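Local coordinates for AB hydrolase-1 domain-containing protein (Streptococcus mutans, PDB 4L9A), which is an alpha/beta hydrolase that probably acts as a carboxylesterase, at residues P143-I148 with S250-K255. Sequence-based numbering, arbitrary orientation.
Sequences PTTVMI and SEYLNK
E251 reaches the first residue of helix 146-151 in this alpha/beta hydrolase fold, and Y252 meets residues 143-145 that lead into it. That helix follows strand 134-141. The loop that holds E251 and Y252 lies between helix 244-248 and strand 260-263 and contains a type I beta turn, S250 to L253.

Two direct hydrogen bonds join the segments. V146 N donates to OE2 of E251 at 2.8 Å, with an N-H...O angle of 160°. OE2 receives it on its syn lone pair, the side of OE1. CG of E251 sits between the backbone N and the carbonyl carbon (chi1 56°), and the chain is bent at chi2. The carboxylate meets a first-turn N-H, where the helix dipole would probably favour its negative charge. OE1 takes a water that in turn accepts from M147 N, so both oxygens serve the helix start. In the second bond, Y252 OH donates to T144 O at 2.6 Å. The hydroxyl lies above the carbonyl plane, 38° out of it.

Each segment also holds a side-chain-to-backbone bond of its own. T145 is the N-cap: its OG1 accepts from I148 N at 3.0 Å and is also hydrogen-bonded to OE2 of E246 in helix 244-248. S250 OG accepts from Y252 N in an ST turn, and is also hydrogen-bonded to Y247 O.

Apolar contact centres on the Y252 ring. P143 CB makes a CH-pi contact over one face, 3.6 Å from the centroid, with CG beside it over CD2 and CE2. CG of the neighbouring E251 lies above the opposite face, toward the rim. F138 also meets this ring, with nearly parallel planes. T145 CG2 comes near the ring edge at CE2, and its closest contact is S250 CB, at 3.8 Å.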
loop_
_atom_site.group_PDB
_atom_site.type_symbol
_atom_site.label_atom_id
_atom_site.label_comp_id
_atom_site.label_asym_id
_atom_site.label_seq_id
_atom_site.Cartn_x
_atom_site.Cartn_y
_atom_site.Cartn_z
ATOM N N PRO A 143 5.872 -4.594 -3.002
ATOM C CA PRO A 143 6.117 -3.150 -3.079
ATOM C C PRO A 143 6.880 -2.817 -4.356
ATOM O O PRO A 143 7.757 -3.583 -4.769
ATOM C CB PRO A 143 6.977 -2.868 -1.842
ATOM C CG PRO A 143 7.644 -4.185 -1.541
ATOM C CD PRO A 143 6.627 -5.241 -1.916
ATOM N N THR A 144 6.535 -1.697 -4.982
ATOM C CA THR A 144 7.108 -1.332 -6.265
ATOM C C THR A 144 8.588 -0.972 -6.117
ATOM O O THR A 144 8.929 -0.069 -5.350
ATOM C CB THR A 144 6.323 -0.157 -6.900
ATOM O OG1 THR A 144 4.918 -0.451 -6.857
ATOM C CG2 THR A 144 6.749 0.042 -8.354
ATOM N N THR A 145 9.463 -1.689 -6.830
ATOM C CA THR A 145 10.897 -1.387 -6.806
ATOM C C THR A 145 11.281 -0.346 -7.851
ATOM O O THR A 145 10.604 -0.186 -8.877
ATOM C CB THR A 145 11.771 -2.624 -7.082
ATOM O OG1 THR A 145 11.428 -3.177 -8.364
ATOM C CG2 THR A 145 11.603 -3.676 -5.987
ATOM N N VAL A 146 12.384 0.348 -7.595
ATOM C CA VAL A 146 12.912 1.295 -8.559
ATOM C C VAL A 146 13.187 0.550 -9.865
ATOM O O VAL A 146 12.930 1.069 -10.952
ATOM C CB VAL A 146 14.201 1.954 -8.052
ATOM C CG1 VAL A 146 14.859 2.738 -9.166
ATOM C CG2 VAL A 146 13.900 2.852 -6.853
HETATM N N MSE A 147 13.668 -0.685 -9.754
HETATM C CA MSE A 147 13.907 -1.493 -10.943
HETATM C C MSE A 147 12.645 -1.682 -11.784
HETATM O O MSE A 147 12.633 -1.352 -12.969
HETATM C CB MSE A 147 14.483 -2.855 -10.576
HETATM C CG MSE A 147 14.938 -3.658 -11.788
HETATM SE SE MSE A 147 14.908 -5.576 -11.424
HETATM C CE MSE A 147 13.012 -5.902 -11.775
ATOM N N ILE A 148 11.591 -2.222 -11.180
ATOM C CA ILE A 148 10.369 -2.481 -11.934
ATOM C C ILE A 148 9.759 -1.158 -12.407
ATOM O O ILE A 148 9.204 -1.074 -13.498
ATOM C CB ILE A 148 9.342 -3.329 -11.130
ATOM C CG1 ILE A 148 8.412 -4.108 -12.067
ATOM C CG2 ILE A 148 8.542 -2.461 -10.161
ATOM C CD1 ILE A 148 9.099 -5.188 -12.844
ATOM N N SER A 250 16.853 -5.493 -3.760
ATOM C CA SER A 250 16.078 -4.256 -3.730
ATOM C C SER A 250 16.305 -3.411 -2.489
ATOM O O SER A 250 16.916 -3.847 -1.505
ATOM C CB SER A 250 14.579 -4.551 -3.823
ATOM O OG SER A 250 14.085 -4.969 -2.561
ATOM N N GLU A 251 15.756 -2.203 -2.548
ATOM C CA GLU A 251 15.793 -1.250 -1.455
ATOM C C GLU A 251 14.890 -1.658 -0.284
ATOM O O GLU A 251 14.895 -0.994 0.761
ATOM C CB GLU A 251 15.343 0.120 -1.976
ATOM C CG GLU A 251 13.958 0.104 -2.647
ATOM C CD GLU A 251 14.021 -0.273 -4.137
ATOM O OE1 GLU A 251 14.927 -1.030 -4.540
ATOM O OE2 GLU A 251 13.175 0.215 -4.908
ATOM N N TYR A 252 14.092 -2.711 -0.457
ATOM C CA TYR A 252 13.150 -3.118 0.601
ATOM C C TYR A 252 13.749 -4.152 1.558
ATOM O O TYR A 252 13.187 -4.435 2.619
ATOM C CB TYR A 252 11.835 -3.634 0.015
ATOM C CG TYR A 252 11.051 -2.578 -0.731
ATOM C CD1 TYR A 252 10.476 -1.500 -0.053
ATOM C CD2 TYR A 252 10.910 -2.634 -2.112
ATOM C CE1 TYR A 252 9.769 -0.518 -0.732
ATOM C CE2 TYR A 252 10.206 -1.656 -2.805
ATOM C CZ TYR A 252 9.633 -0.598 -2.103
ATOM O OH TYR A 252 8.932 0.388 -2.762
ATOM N N LEU A 253 14.892 -4.707 1.181
ATOM C CA LEU A 253 15.556 -5.701 2.018
ATOM C C LEU A 253 16.823 -5.150 2.659
ATOM O O LEU A 253 17.455 -4.237 2.138
ATOM C CB LEU A 253 15.848 -6.988 1.232
ATOM C CG LEU A 253 14.619 -7.862 0.954
ATOM C CD1 LEU A 253 14.979 -9.116 0.157
ATOM C CD2 LEU A 253 13.934 -8.243 2.253
ATOM N N ASN A 254 17.170 -5.709 3.812
ATOM C CA ASN A 254 18.366 -5.330 4.532
ATOM C C ASN A 254 18.854 -6.561 5.266
ATOM O O ASN A 254 18.350 -7.663 5.026
ATOM C CB ASN A 254 18.086 -4.176 5.511
ATOM C CG ASN A 254 17.010 -4.518 6.533
ATOM O OD1 ASN A 254 16.797 -5.685 6.872
ATOM N ND2 ASN A 254 16.328 -3.491 7.036
ATOM N N LYS A 255 19.810 -6.379 6.168
ATOM C CA LYS A 255 20.456 -7.511 6.823
ATOM C C LYS A 255 19.934 -7.808 8.222
ATOM O O LYS A 255 20.517 -8.611 8.939
ATOM C CB LYS A 255 21.970 -7.309 6.843
ATOM C CG LYS A 255 22.604 -7.528 5.486
ATOM C CD LYS A 255 23.719 -6.531 5.230
ATOM C CE LYS A 255 24.387 -6.800 3.892
ATOM N NZ LYS A 255 24.995 -8.159 3.852
HETATM O O HOH W 1 14.983 -1.870 -7.214
#